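Local coordinates for aspartate aminotransferase (Thermotoga maritima, PDB 1O4S), which catalyses the pyridoxal-phosphate-dependent transfer of the amino group between L-aspartate and 2-oxoglutarate, giving oxaloacetate and L-glutamate, and works as a homodimer, at residues 118-124 against 141-147; 337-341 against 361-365. All blocks are in the same frame, centred on the assembly; numbering follows the deposited sequence.

Contact 1: 118-124 against 141-147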
loop_
_atom_site.group_PDB
_atom_site.type_symbol
_atom_site.label_atom_id
_atom_site.label_comp_id
_atom_site.label_asym_id
_atom_site.label_seq_id
_atom_site.Cartn_x
_atom_site.Cartn_y
_atom_site.Cartn_z
ATOM N N PHE B 118 11.028 -6.193 -4.716
ATOM C CA PHE B 118 11.231 -7.570 -4.295
ATOM C C PHE B 118 10.160 -8.480 -4.892
ATOM O O PHE B 118 10.465 -9.559 -5.347
ATOM C CB PHE B 118 11.245 -7.644 -2.780
ATOM C CG PHE B 118 12.404 -6.885 -2.153
ATOM C CD1 PHE B 118 13.697 -7.010 -2.665
ATOM C CD2 PHE B 118 12.208 -6.082 -1.033
ATOM C CE1 PHE B 118 14.758 -6.336 -2.075
ATOM C CE2 PHE B 118 13.262 -5.424 -0.431
ATOM C CZ PHE B 118 14.528 -5.537 -0.958
ATOM N N MET B 119 8.903 -8.038 -4.883
ATOM C CA MET B 119 7.813 -8.842 -5.428
ATOM C C MET B 119 7.972 -9.004 -6.968
ATOM O O MET B 119 7.613 -10.051 -7.548
ATOM C CB MET B 119 6.462 -8.172 -5.132
ATOM C CG MET B 119 6.008 -8.188 -3.714
ATOM S SD MET B 119 5.621 -9.867 -3.117
ATOM C CE MET B 119 4.091 -10.166 -3.880
ATOM N N ALA B 120 8.524 -7.981 -7.615
ATOM C CA ALA B 120 8.645 -7.978 -9.059
ATOM C C ALA B 120 9.823 -8.778 -9.535
ATOM O O ALA B 120 9.767 -9.343 -10.606
ATOM C CB ALA B 120 8.720 -6.582 -9.587
ATOM N N LEU B 121 10.859 -8.879 -8.721
ATOM C CA LEU B 121 12.108 -9.469 -9.144
ATOM C C LEU B 121 12.413 -10.816 -8.515
ATOM O O LEU B 121 13.253 -11.542 -9.037
ATOM C CB LEU B 121 13.278 -8.535 -8.808
ATOM C CG LEU B 121 13.280 -7.163 -9.446
ATOM C CD1 LEU B 121 14.544 -6.442 -9.030
ATOM C CD2 LEU B 121 13.150 -7.276 -10.955
ATOM N N LEU B 122 11.810 -11.128 -7.381
ATOM C CA LEU B 122 12.164 -12.334 -6.647
ATOM C C LEU B 122 11.180 -13.469 -6.906
ATOM O O LEU B 122 9.981 -13.330 -6.692
ATOM C CB LEU B 122 12.204 -12.078 -5.150
ATOM C CG LEU B 122 13.169 -11.046 -4.585
ATOM C CD1 LEU B 122 13.181 -11.167 -3.049
ATOM C CD2 LEU B 122 14.600 -11.192 -5.171
ATOM N N ASP B 123 11.704 -14.583 -7.402
ATOM C CA ASP B 123 11.017 -15.874 -7.331
ATOM C C ASP B 123 11.329 -16.520 -5.978
ATOM O O ASP B 123 12.336 -16.218 -5.344
ATOM C CB ASP B 123 11.483 -16.803 -8.455
ATOM C CG ASP B 123 11.051 -16.332 -9.811
ATOM O OD1 ASP B 123 9.839 -16.066 -9.950
ATOM O OD2 ASP B 123 11.846 -16.201 -10.778
ATOM N N PRO B 124 10.466 -17.425 -5.543
ATOM C CA PRO B 124 10.670 -18.139 -4.280
ATOM C C PRO B 124 12.043 -18.775 -4.141
ATOM O O PRO B 124 12.505 -19.464 -5.046
ATOM C CB PRO B 124 9.583 -19.213 -4.315
ATOM C CG PRO B 124 8.483 -18.579 -5.119
ATOM C CD PRO B 124 9.211 -17.834 -6.202
ATOM N N GLN B 141 10.444 -7.524 4.199
ATOM C CA GLN B 141 9.909 -7.393 2.832
ATOM C C GLN B 141 10.377 -8.524 1.941
ATOM O O GLN B 141 9.585 -9.129 1.191
ATOM C CB GLN B 141 10.298 -6.054 2.218
ATOM C CG GLN B 141 9.647 -4.849 2.858
ATOM C CD GLN B 141 10.071 -3.543 2.221
ATOM O OE1 GLN B 141 11.137 -3.476 1.619
ATOM N NE2 GLN B 141 9.246 -2.511 2.350
ATOM N N ILE B 142 11.654 -8.847 2.052
ATOM C CA ILE B 142 12.219 -9.924 1.239
ATOM C C ILE B 142 11.577 -11.239 1.637
ATOM O O ILE B 142 11.224 -12.018 0.756
ATOM C CB ILE B 142 13.765 -9.983 1.374
ATOM C CG1 ILE B 142 14.374 -8.711 0.782
ATOM C CG2 ILE B 142 14.313 -11.251 0.727
ATOM C CD1 ILE B 142 15.708 -8.338 1.420
ATOM N N ILE B 143 11.419 -11.464 2.951
ATOM C CA ILE B 143 10.690 -12.627 3.457
ATOM C C ILE B 143 9.264 -12.709 2.890
ATOM O O ILE B 143 8.868 -13.740 2.389
ATOM C CB ILE B 143 10.590 -12.650 5.028
ATOM C CG1 ILE B 143 11.949 -12.883 5.718
ATOM C CG2 ILE B 143 9.618 -13.728 5.465
ATOM C CD1 ILE B 143 12.879 -13.684 4.937
ATOM N N LEU B 144 8.511 -11.610 2.978
ATOM C CA LEU B 144 7.143 -11.577 2.470
ATOM C C LEU B 144 7.063 -11.870 0.982
ATOM O O LEU B 144 6.111 -12.500 0.518
ATOM C CB LEU B 144 6.501 -10.230 2.757
ATOM C CG LEU B 144 6.159 -9.958 4.203
ATOM C CD1 LEU B 144 5.605 -8.544 4.228
ATOM C CD2 LEU B 144 5.185 -10.975 4.759
ATOM N N ALA B 145 8.094 -11.450 0.244
ATOM C CA ALA B 145 8.196 -11.723 -1.189
ATOM C C ALA B 145 8.685 -13.131 -1.554
ATOM O O ALA B 145 8.766 -13.442 -2.712
ATOM C CB ALA B 145 9.052 -10.648 -1.881
ATOM N N GLY B 146 9.005 -13.982 -0.590
ATOM C CA GLY B 146 9.416 -15.339 -0.874
ATOM C C GLY B 146 10.916 -15.533 -1.029
ATOM O O GLY B 146 11.366 -16.627 -1.329
ATOM N N GLY B 147 11.693 -14.474 -0.857
ATOM C CA GLY B 147 13.133 -14.545 -1.033
ATOM C C GLY B 147 13.835 -14.954 0.234
ATOM O O GLY B 147 13.209 -15.089 1.294
#

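Contact 2: 337-341 against 361-365. With SO4 (sulfate ion), chain K.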
loop_
_atom_site.group_PDB
_atom_site.type_symbol
_atom_site.label_atom_id
_atom_site.label_comp_id
_atom_site.label_asym_id
_atom_site.label_seq_id
_atom_site.Cartn_x
_atom_site.Cartn_y
_atom_site.Cartn_z
ATOM N N ASP B 337 23.278 -3.764 24.328
ATOM C CA ASP B 337 22.750 -2.486 23.824
ATOM C C ASP B 337 21.282 -2.319 24.181
ATOM O O ASP B 337 20.833 -1.205 24.456
ATOM C CB ASP B 337 22.940 -2.350 22.301
ATOM C CG ASP B 337 22.379 -3.519 21.538
ATOM O OD1 ASP B 337 23.089 -4.522 21.356
ATOM O OD2 ASP B 337 21.232 -3.558 21.090
ATOM N N VAL B 338 20.524 -3.410 24.145
ATOM C CA VAL B 338 19.139 -3.385 24.605
ATOM C C VAL B 338 19.059 -2.910 26.046
ATOM O O VAL B 338 18.251 -2.052 26.363
ATOM C CB VAL B 338 18.451 -4.756 24.521
ATOM C CG1 VAL B 338 17.023 -4.670 25.076
ATOM C CG2 VAL B 338 18.438 -5.274 23.096
ATOM N N LYS B 339 19.880 -3.481 26.916
ATOM C CA LYS B 339 19.901 -3.061 28.307
ATOM C C LYS B 339 20.410 -1.627 28.444
ATOM O O LYS B 339 19.904 -0.872 29.263
ATOM C CB LYS B 339 20.759 -4.002 29.169
ATOM C CG LYS B 339 20.277 -5.473 29.189
ATOM C CD LYS B 339 21.126 -6.320 30.208
ATOM C CE LYS B 339 20.921 -7.856 30.103
ATOM N NZ LYS B 339 21.698 -8.601 31.186
ATOM N N PHE B 340 21.412 -1.259 27.654
ATOM C CA PHE B 340 21.895 0.125 27.634
ATOM C C PHE B 340 20.729 1.104 27.428
ATOM O O PHE B 340 20.623 2.109 28.129
ATOM C CB PHE B 340 22.950 0.335 26.538
ATOM C CG PHE B 340 23.586 1.720 26.547
ATOM C CD1 PHE B 340 24.839 1.917 27.107
ATOM C CD2 PHE B 340 22.920 2.818 25.983
ATOM C CE1 PHE B 340 25.442 3.185 27.119
ATOM C CE2 PHE B 340 23.508 4.092 25.996
ATOM C CZ PHE B 340 24.774 4.275 26.551
ATOM N N CYS B 341 19.860 0.792 26.480
ATOM C CA CYS B 341 18.766 1.683 26.100
ATOM C C CYS B 341 17.630 1.662 27.109
ATOM O O CYS B 341 16.975 2.691 27.312
ATOM C CB CYS B 341 18.232 1.316 24.732
ATOM S SG CYS B 341 19.404 1.667 23.422
ATOM N N PRO B 361 24.704 -5.696 17.264
ATOM C CA PRO B 361 24.760 -5.547 18.723
ATOM C C PRO B 361 25.985 -4.767 19.224
ATOM O O PRO B 361 26.997 -4.666 18.543
ATOM C CB PRO B 361 24.800 -6.999 19.225
ATOM C CG PRO B 361 24.201 -7.814 18.071
ATOM C CD PRO B 361 24.697 -7.114 16.849
ATOM N N GLY B 362 25.875 -4.208 20.420
ATOM C CA GLY B 362 26.938 -3.413 20.995
ATOM C C GLY B 362 27.013 -1.997 20.462
ATOM O O GLY B 362 28.018 -1.313 20.650
ATOM N N PHE B 363 25.950 -1.562 19.795
ATOM C CA PHE B 363 25.838 -0.212 19.254
ATOM C C PHE B 363 24.466 0.323 19.600
ATOM O O PHE B 363 23.552 -0.425 19.941
ATOM C CB PHE B 363 26.005 -0.215 17.735
ATOM C CG PHE B 363 27.430 -0.381 17.270
ATOM C CD1 PHE B 363 27.975 -1.659 17.071
ATOM C CD2 PHE B 363 28.218 0.735 17.008
ATOM C CE1 PHE B 363 29.294 -1.820 16.623
ATOM C CE2 PHE B 363 29.537 0.595 16.561
ATOM C CZ PHE B 363 30.089 -0.684 16.376
ATOM N N VAL B 364 24.323 1.627 19.501
ATOM C CA VAL B 364 23.029 2.302 19.718
ATOM C C VAL B 364 22.865 3.383 18.614
ATOM O O VAL B 364 23.863 3.922 18.130
ATOM C CB VAL B 364 23.009 2.774 21.198
ATOM C CG1 VAL B 364 22.534 4.130 21.376
ATOM C CG2 VAL B 364 22.265 1.767 22.085
ATOM N N ARG B 365 21.622 3.633 18.170
ATOM C CA ARG B 365 21.326 4.660 17.169
ATOM C C ARG B 365 20.659 5.860 17.812
ATOM O O ARG B 365 19.630 5.728 18.462
ATOM C CB ARG B 365 20.409 4.140 16.057
ATOM C CG ARG B 365 20.338 5.064 14.876
ATOM C CD ARG B 365 19.275 4.724 13.900
ATOM N NE ARG B 365 17.950 5.112 14.358
ATOM C CZ ARG B 365 16.848 4.876 13.662
ATOM N NH1 ARG B 365 16.931 4.271 12.486
ATOM N NH2 ARG B 365 15.666 5.248 14.147
HETATM S S SO4 K . 13.426 3.775 11.541
HETATM O O1 SO4 K . 14.576 4.347 10.827
HETATM O O2 SO4 K . 13.700 2.343 11.703
HETATM O O3 SO4 K . 13.124 4.414 12.844
HETATM O O4 SO4 K . 12.257 4.012 10.712
#

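Contact 1: 118-124 against 141-147
Phe118 and Ile142 join the C-terminal ends of two helices, 109-121 and 138-144, that pack together in the large, cofactor-binding domain of this aspartate aminotransferase. Ile142 lays its CG1 over the middle of the Phe118 ring in a CH-pi contact, 3.5 Å from CG1 to the ring centroid and only 8° off the ring normal. The ring's edge meets a different neighbour: Gln141 OE1 lies in its plane, 3.5 Å from Phe118 CE2, with the amide turned 68° from the ring. OE1 is buried, has no hydrogen-bond partner in the model, and meets the C-H edge of Phe118. The amide is held through NE2 by His274 O of the second subunit and, weakly, by Lys111 O.

Toward the helix ends the small Ala145 lets the backbones close up, Met119 and Ala145 having their CA atoms 5.1 Å apart. Ala145 CB fits between Phe118 CB (3.8 Å) and Met119 SD (3.7 Å). Bends at chi2 and chi3 fold the methionine chain and bring its sulfur to rest against this alanine. Leu122 CD1 reaches both Ile142 CG2 and Gly147 CA, at 3.9 Å each.

Gly146, with positive phi, ends its helix in a Schellman motif, with Gly147 N bonded to Ile142 O and Gly146 N to Ile143 O. Gly146 O receives a CA-H...O contact from Pro124 CA at 3.4 Å. Val128 of strand 127-132 touches both Leu122 and Ile142, placing this apolar seam against the central sheet. Two helix ends thus meet beside that sheet, as in the large domain of fold-type-I PLP enzymes, one of the helices ending in a Schellman motif.

Contact 2: 337-341 against 361-365
Asp337 and Gly362 tie the start of helix 337-348 to the turn leading into strand 363-367, in the smaller domain's mixed sheet. The axes of the helix and strand segments pass 8.4 Å apart. The carboxylate reaches back to the turn because CG sits between backbone N and carbonyl carbon (chi1 53°). Gly362 N bonds to Asp337 OD1 at 3.0 Å, fairly straight at 160°, but approaches from above the carboxylate, 38° out of its plane. The other oxygen, OD2, bonds Ser356 OG, so two partners fix the group's rotation.

One turn along the helix, Cys341 SG faces the CG2 methyl of Val364; the modelled 3.2 Å is very short and its exact value is doubtful. Val364 CG2 also meets the Phe340 ring obliquely, 4.1 Å from CD2, the two side chains crossing at about a right angle. Phe363, the preceding strand residue, directs its CB away from the helix and packs on Phe330.

The end of the Arg365 side chain leads away from the helix, toward the active site, where by similarity it binds L-aspartate. A bend at chi3 turns its guanidinium edge to a sulfate ion, Arg365 NH1 donating to sulfate O1 at 2.9 Å and Arg365 NH2 to sulfate O3 at 3.0 Å.

How the contacts relate
Both contacts are largely buried, yet they lie in separate parts of the subunit, their centres 30 Å apart and their nearest atoms about 14 Å apart. Contact 1 joins two helix ends beside the seven-stranded sheet, has no hydrogen bond between its segments and buries 419 Å². Contact 2 sets a helix on the four-stranded sheet, buries 226 Å² and includes one backbone-to-carboxylate bond. The second subunit reaches many residues of 118-124 and 141-147, whereas no other chain touches 337-341 or 361-365. Each also approaches the active site: the side chain of Gln141 comes within about 7 Å of the bound cofactor, while Arg365 holds a sulfate that Asn185 also binds.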